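Local coordinates for protein Lysine/ornithine decarboxylase (Selenomonas ruminantium, PDB 5GJO) that decarboxylates L-lysine and L-ornithine with pyridoxal 5'-phosphate as cofactor, giving cadaverine and putrescine, at residues Gly292-Ser295 against Gly296-Tyr299; Ala358-Asn362 against Gly363-Ala367. The protein carries 2 engineered substitutions. All blocks are in the same frame, centred on the assembly; numbering follows the deposited sequence.

Contact 1 of 2, residues Gly292-Ser295 against Gly296-Tyr299. With NA (sodium ion), chain J.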
loop_
_atom_site.group_PDB
_atom_site.type_symbol
_atom_site.label_atom_id
_atom_site.label_comp_id
_atom_site.label_asym_id
_atom_site.label_seq_id
_atom_site.Cartn_x
_atom_site.Cartn_y
_atom_site.Cartn_z
ATOM N N GLY A 292 0.077 -5.706 3.798
ATOM C CA GLY A 292 1.425 -6.226 3.547
ATOM C C GLY A 292 1.492 -6.942 2.237
ATOM O O GLY A 292 1.127 -6.380 1.227
ATOM N N CYS A 293 2.054 -8.177 2.236
ATOM C CA CYS A 293 2.239 -8.948 1.038
ATOM C C CYS A 293 0.937 -9.254 0.268
ATOM O O CYS A 293 0.977 -9.331 -0.949
ATOM C CB CYS A 293 2.985 -10.259 1.281
ATOM S SG CYS A 293 4.674 -9.791 1.765
ATOM N N PHE A 294 -0.190 -9.273 0.940
ATOM C CA PHE A 294 -1.458 -9.506 0.254
ATOM C C PHE A 294 -2.033 -8.252 -0.346
ATOM O O PHE A 294 -3.160 -8.281 -0.855
ATOM C CB PHE A 294 -2.500 -10.143 1.184
ATOM C CG PHE A 294 -2.160 -11.524 1.666
ATOM C CD1 PHE A 294 -2.521 -12.606 0.900
ATOM C CD2 PHE A 294 -1.635 -11.723 2.942
ATOM C CE1 PHE A 294 -2.284 -13.895 1.374
ATOM C CE2 PHE A 294 -1.417 -13.032 3.420
ATOM C CZ PHE A 294 -1.731 -14.083 2.612
ATOM N N SER A 295 -1.287 -7.134 -0.329
ATOM C CA SER A 295 -1.702 -5.914 -1.040
ATOM C C SER A 295 -1.954 -6.088 -2.511
ATOM O O SER A 295 -2.779 -5.353 -3.075
ATOM C CB SER A 295 -0.622 -4.790 -0.855
ATOM O OG SER A 295 0.676 -5.284 -1.291
ATOM N N GLY A 296 -1.363 -7.121 -3.149
ATOM C CA GLY A 296 -1.686 -7.487 -4.508
ATOM C C GLY A 296 -3.170 -7.828 -4.752
ATOM O O GLY A 296 -3.656 -7.686 -5.862
ATOM N N ILE A 297 -3.884 -8.238 -3.704
ATOM C CA ILE A 297 -5.341 -8.387 -3.805
ATOM C C ILE A 297 -5.931 -7.113 -4.302
ATOM O O ILE A 297 -6.881 -7.121 -5.123
ATOM C CB ILE A 297 -5.967 -8.818 -2.444
ATOM C CG1 ILE A 297 -5.508 -10.239 -2.134
ATOM C CG2 ILE A 297 -7.467 -8.761 -2.518
ATOM C CD1 ILE A 297 -5.984 -10.708 -0.765
ATOM N N MET A 298 -5.458 -6.012 -3.750
ATOM C CA MET A 298 -6.021 -4.684 -4.004
ATOM C C MET A 298 -5.460 -4.045 -5.262
ATOM O O MET A 298 -6.194 -3.576 -6.156
ATOM C CB MET A 298 -5.714 -3.796 -2.796
ATOM C CG MET A 298 -6.413 -4.249 -1.539
ATOM S SD MET A 298 -8.227 -4.151 -1.754
ATOM C CE MET A 298 -8.188 -2.404 -2.513
ATOM N N TYR A 299 -4.162 -3.988 -5.358
ATOM C CA TYR A 299 -3.538 -3.273 -6.459
ATOM C C TYR A 299 -3.368 -4.106 -7.713
ATOM O O TYR A 299 -3.211 -3.534 -8.784
ATOM C CB TYR A 299 -2.166 -2.686 -6.092
ATOM C CG TYR A 299 -2.207 -1.542 -5.163
ATOM C CD1 TYR A 299 -2.470 -0.278 -5.615
ATOM C CD2 TYR A 299 -1.971 -1.713 -3.816
ATOM C CE1 TYR A 299 -2.551 0.767 -4.754
ATOM C CE2 TYR A 299 -2.013 -0.627 -2.953
ATOM C CZ TYR A 299 -2.334 0.594 -3.430
ATOM O OH TYR A 299 -2.327 1.717 -2.598
HETATM NA NA NA J . -0.578 1.482 -1.037
#
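S295 O is gripped by two backbone N-H groups of the turn that follows it. Y299 N lies 3.0 Å from S295 O on the straighter bond (N-H...O 169°), in the carbonyl plane; M298 N, 2.8 Å from S295 O, makes a more bent bond and comes from well above that plane. One residue back, F294 O accepts from I297 N at 2.9 Å. The isoleucine leans over this carbonyl, with CB and CG1 both close to the oxygen, and I297 CD1 ends 4.0 Å from F294 CB. An apolar side chain suits the place, since it lies against F294 CB and packs on I290.

The bonds to S295 O make the first turn of the short helix 296-299, that from Y299 N being of the i to i+4 kind, in the C-terminal beta domain that accompanies the TIM-like barrel of this fold-type III decarboxylase. The segment before the helix is tied by the side chain of S295: S295 OG, turned between backbone N and carbonyl carbon (chi1 55°), donates to G292 O at 2.8 Å, nearly along the C=O axis. G292 O also accepts from S295 N at 3.0 Å, and S295 OG has a second partner in S357 OG. With an alanine here, G292 O would lose the side-chain bond and S357 OG this partner, so the loop ahead of the helix would probably be less firmly tied to S357.

Further out, F294 packs on M350, L330 and Y331, as befits a large apolar ring in a buried spot. On the helix, M298 meets M298 of the second subunit. The Y299 ring stacks on Y291 of that subunit, while Y299 OH binds a sodium ion at 2.4 Å, to which S357 O of the same neighbouring chain is also bound.

Contact 2 of 2, residues Ala358-Asn362 against Gly363-Ala367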
loop_
_atom_site.group_PDB
_atom_site.type_symbol
_atom_site.label_atom_id
_atom_site.label_comp_id
_atom_site.label_asym_id
_atom_site.label_seq_id
_atom_site.Cartn_x
_atom_site.Cartn_y
_atom_site.Cartn_z
ATOM N N ALA A 358 3.711 -3.501 0.013
ATOM C CA ALA A 358 3.471 -3.601 1.469
ATOM C C ALA A 358 3.687 -2.231 2.140
ATOM O O ALA A 358 4.432 -1.411 1.657
ATOM C CB ALA A 358 4.437 -4.580 2.128
ATOM N N THR A 359 3.094 -2.089 3.286
ATOM C CA THR A 359 3.083 -0.824 4.066
ATOM C C THR A 359 3.332 -1.118 5.537
ATOM O O THR A 359 3.252 -2.288 6.047
ATOM C CB THR A 359 1.711 -0.107 4.011
ATOM O OG1 THR A 359 0.781 -0.817 4.838
ATOM C CG2 THR A 359 1.238 -0.058 2.668
ATOM N N ARG A 360 3.519 -0.036 6.276
ATOM C CA ARG A 360 3.597 -0.101 7.716
ATOM C C ARG A 360 2.299 0.367 8.383
ATOM O O ARG A 360 2.323 0.864 9.496
ATOM C CB ARG A 360 4.834 0.622 8.261
ATOM C CG ARG A 360 6.136 -0.052 7.841
ATOM C CD ARG A 360 7.266 0.069 8.839
ATOM N NE ARG A 360 6.845 -0.217 10.200
ATOM C CZ ARG A 360 7.461 0.230 11.281
ATOM N NH1 ARG A 360 8.540 0.986 11.166
ATOM N NH2 ARG A 360 6.987 -0.062 12.474
ATOM N N PHE A 361 1.183 0.229 7.662
ATOM C CA PHE A 361 -0.125 0.513 8.239
ATOM C C PHE A 361 -0.292 -0.123 9.582
ATOM O O PHE A 361 0.183 -1.237 9.808
ATOM C CB PHE A 361 -1.223 0.017 7.286
ATOM C CG PHE A 361 -2.582 0.577 7.542
ATOM C CD1 PHE A 361 -2.892 1.820 7.114
ATOM C CD2 PHE A 361 -3.565 -0.192 8.133
ATOM C CE1 PHE A 361 -4.226 2.326 7.295
ATOM C CE2 PHE A 361 -4.848 0.283 8.336
ATOM C CZ PHE A 361 -5.176 1.552 7.949
ATOM N N ASN A 362 -0.879 0.611 10.549
ATOM C CA ASN A 362 -1.019 0.120 11.925
ATOM C C ASN A 362 0.314 -0.165 12.666
ATOM O O ASN A 362 0.286 -0.745 13.763
ATOM C CB ASN A 362 -1.827 -1.182 12.016
ATOM C CG ASN A 362 -3.364 -1.042 11.931
ATOM O OD1 ASN A 362 -4.052 -2.004 12.278
ATOM N ND2 ASN A 362 -3.905 0.071 11.476
ATOM N N GLY A 363 1.421 0.323 12.105
ATOM C CA GLY A 363 2.734 0.165 12.620
ATOM C C GLY A 363 3.348 -1.202 12.462
ATOM O O GLY A 363 4.436 -1.464 12.995
ATOM N N PHE A 364 2.692 -2.142 11.811
ATOM C CA PHE A 364 3.365 -3.394 11.561
ATOM C C PHE A 364 4.668 -3.269 10.796
ATOM O O PHE A 364 4.839 -2.332 9.991
ATOM C CB PHE A 364 2.397 -4.350 10.813
ATOM C CG PHE A 364 1.241 -4.781 11.670
ATOM C CD1 PHE A 364 1.435 -5.618 12.770
ATOM C CD2 PHE A 364 -0.023 -4.314 11.413
ATOM C CE1 PHE A 364 0.346 -5.996 13.596
ATOM C CE2 PHE A 364 -1.079 -4.698 12.248
ATOM C CZ PHE A 364 -0.924 -5.555 13.260
ATOM N N TYR A 365 5.612 -4.192 11.052
ATOM C CA TYR A 365 6.840 -4.193 10.266
ATOM C C TYR A 365 6.628 -4.737 8.872
ATOM O O TYR A 365 5.702 -5.591 8.665
ATOM C CB TYR A 365 7.883 -5.074 10.919
ATOM C CG TYR A 365 8.094 -4.645 12.334
ATOM C CD1 TYR A 365 8.509 -3.324 12.640
ATOM C CD2 TYR A 365 7.796 -5.514 13.379
ATOM C CE1 TYR A 365 8.693 -2.916 13.981
ATOM C CE2 TYR A 365 7.954 -5.118 14.715
ATOM C CZ TYR A 365 8.421 -3.830 15.007
ATOM O OH TYR A 365 8.586 -3.519 16.353
ATOM N N LEU A 366 7.486 -4.336 7.942
ATOM C CA LEU A 366 7.511 -5.003 6.613
ATOM C C LEU A 366 7.996 -6.460 6.784
ATOM O O LEU A 366 9.037 -6.734 7.394
ATOM C CB LEU A 366 8.375 -4.283 5.638
ATOM C CG LEU A 366 8.022 -2.804 5.410
ATOM C CD1 LEU A 366 9.033 -2.097 4.548
ATOM C CD2 LEU A 366 6.600 -2.672 4.790
ATOM N N ALA A 367 7.311 -7.434 6.256
ATOM C CA ALA A 367 7.835 -8.809 6.301
ATOM C C ALA A 367 9.140 -8.871 5.532
ATOM O O ALA A 367 9.200 -8.377 4.404
ATOM C CB ALA A 367 6.843 -9.788 5.696
HETATM O O HOH W 1 3.738 -4.860 6.071
#
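R360 reaches across the turn to the residues that follow it, bonding F364 O and G363 O over a reversal built of two overlapping beta turns. The first, with F361 and N362 at its corners, has type II angles and is closed by G363 N to R360 O (2.8 Å). The second has type I' angles at N362 and G363, both with positive phi, which suits asparagine and glycine; its bond from F364 N to F361 O is weak. T359 OG1 accepts from F361 N in an ST turn just ahead, and has a further partner in Y291 O.

From its base, the arginine skirts one carbonyl: R360 CB is 3.4 Å from F364 O. R360 CG stays beside that oxygen and also meets L366 CD2 at 4.0 Å, an apolar contact made by the methylene part of the side chain. CD passes the same carbonyl, and a bend at chi3 (46°) brings R360 NE round to donate to F364 O at 2.9 Å. The tip then grips the neighbouring peptide: R360 NH2 gives G363 O a straight bond of 3.0 Å (N-H...O 169°). Both oxygens lie at the guanidinium edge, near its plane, though each N-H comes in above the plane of the carbonyl it meets. Two such bonds fix the rotation of the group, a task for which arginine's spread of N-H donors is well fitted. Over one face, Y365 CD1 sits 3.6 Å from R360 NH2, the two planes tilted 37° apart; Y365 OH itself bonds E79 of the second subunit.

At the turn, N362 OD1 accepts from the backbone N of C324, by similarity the proton donor shared across the dimer, and N362 packs on K52 of the second subunit. Alongside this asparagine runs the F364 ring, with F364 CE2 3.6 Å from N362 CB.

In the fold
Contact 1 comes first along the chain, in the loop after strand 283-286 and in the short helix 296-299 that follows it; contact 2 comes much later, in the loop between strands 344-347 and 369-371. All three strands belong to the mixed sheet of the beta domain, and the two centres lie about 12 Å apart. They touch directly where G292 CA meets A358 CB at 3.7 Å. Y291, next to contact 1, ties them further by stacking on F361 and bonding T359. Both reach the second subunit, so together they help form the dimer interface, with contact 2 nearer the probable shared active site around C324.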